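Local coordinates for ESAT-6-like protein MAB_3112 (PDB 4I0X) that is of unknown function but, as a WXG100-family ESAT-6-like protein, forms a complex with its partner MAB_3113 and is probably secreted, at residues A[29-32]-A[33-36]; A[35-38]-A[39-43]. The protein carries 4 engineered substitutions. One frame throughout, in Å; residues are numbered along the deposited sequence.

Contact 1: A[29-32]-A[33-36]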
# COMPACT_ATOMS: atom_id res chain seq x y z
N ASP A 29 14.35 -5.68 -3.04
CA ASP A 29 15.27 -4.54 -3.03
C ASP A 29 15.73 -4.22 -1.62
O ASP A 29 16.92 -4.02 -1.35
CB ASP A 29 14.61 -3.30 -3.59
CG ASP A 29 14.36 -3.35 -5.08
OD1 ASP A 29 14.92 -4.21 -5.78
OD2 ASP A 29 13.59 -2.49 -5.54
N VAL A 30 14.76 -4.15 -0.71
CA VAL A 30 15.06 -3.82 0.67
C VAL A 30 15.97 -4.83 1.29
O VAL A 30 16.96 -4.45 1.89
CB VAL A 30 13.80 -3.68 1.54
CG1 VAL A 30 14.22 -3.58 3.01
CG2 VAL A 30 13.00 -2.46 1.11
N GLN A 31 15.62 -6.11 1.17
CA GLN A 31 16.48 -7.16 1.71
C GLN A 31 17.90 -7.08 1.14
O GLN A 31 18.85 -7.39 1.84
CB GLN A 31 15.92 -8.56 1.45
CG GLN A 31 14.56 -8.81 2.09
CD GLN A 31 14.46 -8.30 3.53
OE1 GLN A 31 15.38 -8.48 4.34
NE2 GLN A 31 13.34 -7.67 3.84
N SER A 32 18.07 -6.67 -0.12
CA SER A 32 19.42 -6.65 -0.69
C SER A 32 20.30 -5.61 0.02
O SER A 32 21.53 -5.68 -0.05
CB SER A 32 19.41 -6.38 -2.20
OG SER A 32 19.14 -5.00 -2.45
N LEU A 33 19.68 -4.62 0.67
CA LEU A 33 20.50 -3.57 1.31
C LEU A 33 21.27 -4.08 2.53
O LEU A 33 22.30 -3.51 2.90
CB LEU A 33 19.65 -2.40 1.75
CG LEU A 33 18.95 -1.63 0.65
CD1 LEU A 33 18.02 -0.67 1.37
CD2 LEU A 33 19.95 -0.91 -0.29
N PHE A 34 20.79 -5.15 3.15
CA PHE A 34 21.28 -5.55 4.46
C PHE A 34 22.54 -6.37 4.41
O PHE A 34 23.21 -6.55 5.43
CB PHE A 34 20.18 -6.26 5.26
CG PHE A 34 18.99 -5.40 5.49
CD1 PHE A 34 19.16 -4.08 5.85
CD2 PHE A 34 17.71 -5.87 5.31
CE1 PHE A 34 18.07 -3.27 6.07
CE2 PHE A 34 16.61 -5.04 5.50
CZ PHE A 34 16.79 -3.77 5.88
N GLY A 35 22.90 -6.82 3.21
CA GLY A 35 24.18 -7.42 2.97
C GLY A 35 25.33 -6.48 3.29
O GLY A 35 26.38 -6.93 3.77
N VAL A 36 25.14 -5.18 3.06
CA VAL A 36 26.20 -4.23 3.41
C VAL A 36 25.82 -3.26 4.52
O VAL A 36 26.67 -2.85 5.31
CB VAL A 36 26.65 -3.37 2.22
CG1 VAL A 36 27.28 -4.24 1.11
CG2 VAL A 36 25.49 -2.53 1.72

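Contact 2: A[35-38]-A[39-43]. Engineered in segment 35-38: Lys-38 (natural residue Arg).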
# COMPACT_ATOMS: atom_id res chain seq x y z
N GLY A 35 22.90 -6.82 3.21
CA GLY A 35 24.18 -7.42 2.97
C GLY A 35 25.33 -6.48 3.29
O GLY A 35 26.38 -6.93 3.77
N VAL A 36 25.14 -5.18 3.06
CA VAL A 36 26.20 -4.23 3.41
C VAL A 36 25.82 -3.26 4.52
O VAL A 36 26.67 -2.85 5.31
CB VAL A 36 26.65 -3.37 2.22
CG1 VAL A 36 27.28 -4.24 1.11
CG2 VAL A 36 25.49 -2.53 1.72
N TRP A 37 24.56 -2.90 4.60
CA TRP A 37 24.14 -1.89 5.57
C TRP A 37 23.86 -2.53 6.91
O TRP A 37 22.96 -3.36 7.02
CB TRP A 37 22.95 -1.15 5.03
CG TRP A 37 22.51 0.03 5.81
CD1 TRP A 37 23.26 0.80 6.70
CD2 TRP A 37 21.20 0.59 5.79
NE1 TRP A 37 22.49 1.83 7.18
CE2 TRP A 37 21.22 1.73 6.65
CE3 TRP A 37 20.02 0.28 5.10
CZ2 TRP A 37 20.11 2.53 6.84
CZ3 TRP A 37 18.90 1.07 5.29
CH2 TRP A 37 18.95 2.19 6.15
N LYS A 38 24.67 -2.16 7.90
CA LYS A 38 24.59 -2.67 9.27
C LYS A 38 24.39 -1.52 10.30
O LYS A 38 24.65 -0.37 10.01
CB LYS A 38 25.87 -3.42 9.65
CG LYS A 38 26.42 -4.36 8.58
CD LYS A 38 25.42 -5.47 8.26
CE LYS A 38 25.99 -6.51 7.28
NZ LYS A 38 25.16 -7.76 7.29
N GLY A 39 23.93 -1.86 11.49
CA GLY A 39 23.80 -0.89 12.56
C GLY A 39 22.37 -0.49 12.87
O GLY A 39 21.40 -1.02 12.30
N SER A 40 22.24 0.46 13.79
CA SER A 40 20.94 0.86 14.31
C SER A 40 19.99 1.46 13.24
O SER A 40 18.78 1.28 13.33
CB SER A 40 21.11 1.85 15.47
OG SER A 40 21.64 3.08 15.02
N ALA A 41 20.52 2.15 12.24
CA ALA A 41 19.64 2.70 11.20
C ALA A 41 19.19 1.59 10.27
O ALA A 41 18.02 1.51 9.84
CB ALA A 41 20.33 3.81 10.42
N ALA A 42 20.10 0.67 9.97
CA ALA A 42 19.69 -0.46 9.17
C ALA A 42 18.57 -1.24 9.86
O ALA A 42 17.62 -1.67 9.22
CB ALA A 42 20.86 -1.32 8.86
N ASP A 43 18.68 -1.37 11.18
CA ASP A 43 17.74 -2.15 11.96
C ASP A 43 16.39 -1.47 11.94
O ASP A 43 15.35 -2.13 11.82
CB ASP A 43 18.21 -2.30 13.42
CG ASP A 43 19.41 -3.25 13.56
OD1 ASP A 43 19.65 -4.05 12.62
OD2 ASP A 43 20.11 -3.20 14.59
O HOH W 1 23.15 1.71 10.77

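Contact 1: A[29-32]-A[33-36]
Phe-34 presents one face of its ring to the backbone carbonyl of Val-30, whose O lies 3.7 Å from CE2, above the plane and displaced toward the rim. At the ring's edge, in its plane, the side-chain OE1 of Gln-31 comes within 3.6 Å of CD2. The amide and ring planes are turned 59° apart, and the partly negative oxygen meets the weakly positive C-H rim. Gln-31 owes this placement to a bend at chi2 that folds its amide back toward the ring; NE2 makes a weak hydrogen bond to Asp-27 OD1. Val-30 runs alongside the phenyl group, its CG1, anti to the backbone N (chi1 170°), lying 3.7 Å from Phe-34 CE2. Apolar residues suit this side of the WXG100 helical hairpin: Val-30 packs on Trp-49 of the second arm and on Val-19 of the MAB_3113 chain, Leu-33 on Tyr-45. An aromatic ring suits position 34, where Arg-46 makes a cation-pi contact with it. Here the backbone tightens to three-residue spacing as helix 4-32 gives way to the loop. Leu-33 N donates to Val-30 O at 3.0 Å and, weakly, to Asp-29 O; Phe-34 N reaches Gln-31 O at 3.2 Å with a nearly straight N-H. Ser-32, a small polar residue at the exposed surface, turns its hydroxyl back onto the chain, where OG donates to Asp-29 O at 2.7 Å.

Contact 2: A[35-38]-A[39-43]
Trp-37 and Lys-38 run in extended conformation into Gly-39, whose positive phi of 107° swings the chain round so that Ala-41 and Ala-42, in the first turn of helix 40-72, come up against the indole. This is the Trp-X-Gly turn that gives the WXG100 family its name, joining the two arms of the helical hairpin. Glycine fits at Gly-39 because a CB at these backbone angles would jam against the carbonyl O of Lys-38. Gly-39 takes the N-cap position, and its O accepts the helical bond from Asp-43 N at 3.0 Å.

The indole CG of Trp-37 is anti to the backbone N (chi1 -172°), which places the ring system against the first turn of the helix, one face turned to Ala-42. There the methyl of Ala-42 sits squarely over the five-membered ring in a CH-pi contact, CB being 3.6 Å from the ring centroid and only 8° off its normal. The same CB also touches Trp-37 O at 3.5 Å, so one methyl meets both the indole face and the backbone carbonyl of Trp-37. Farther along the ring system, CZ2 meets Ala-41 CB at 3.8 Å. Small alanine side chains let the broad aromatic surface approach the helical backbone closely, with Trp-37 CZ2 3.6 Å from Ala-42 N. Tyr-45 adds an edge-to-face contact with Trp-37, and Ile-16 of the MAB_3113 chain also packs against the indole.

Lys-38, an engineered residue where the natural sequence has Arg, bends at chi2 and sends NZ back to a hydrogen bond with Phe-34 O. The Lys-38 carbonyl reaches the helix through a water, which donates to Lys-38 O at 2.7 Å and accepts from Ala-41 N at 3.0 Å, bridging the loop to a first-turn N-H.

From the N terminus, helix 4-32 runs toward the hairpin bend, and contact 1 lies where it passes into the loop. Contact 2 follows directly, spanning the rest of the loop and the opening of helix 40-72. The two are consecutive: neither nests in the other, and they overlap at Gly-35 and Val-36, with centres about 9 Å apart. Both close short local turns, and together they form the bend that reverses the chain. They also touch directly, as Phe-34 CE1 packs 3.6 Å from Ala-42 O, which brings the start of the loop against the first turn of helix 40-72.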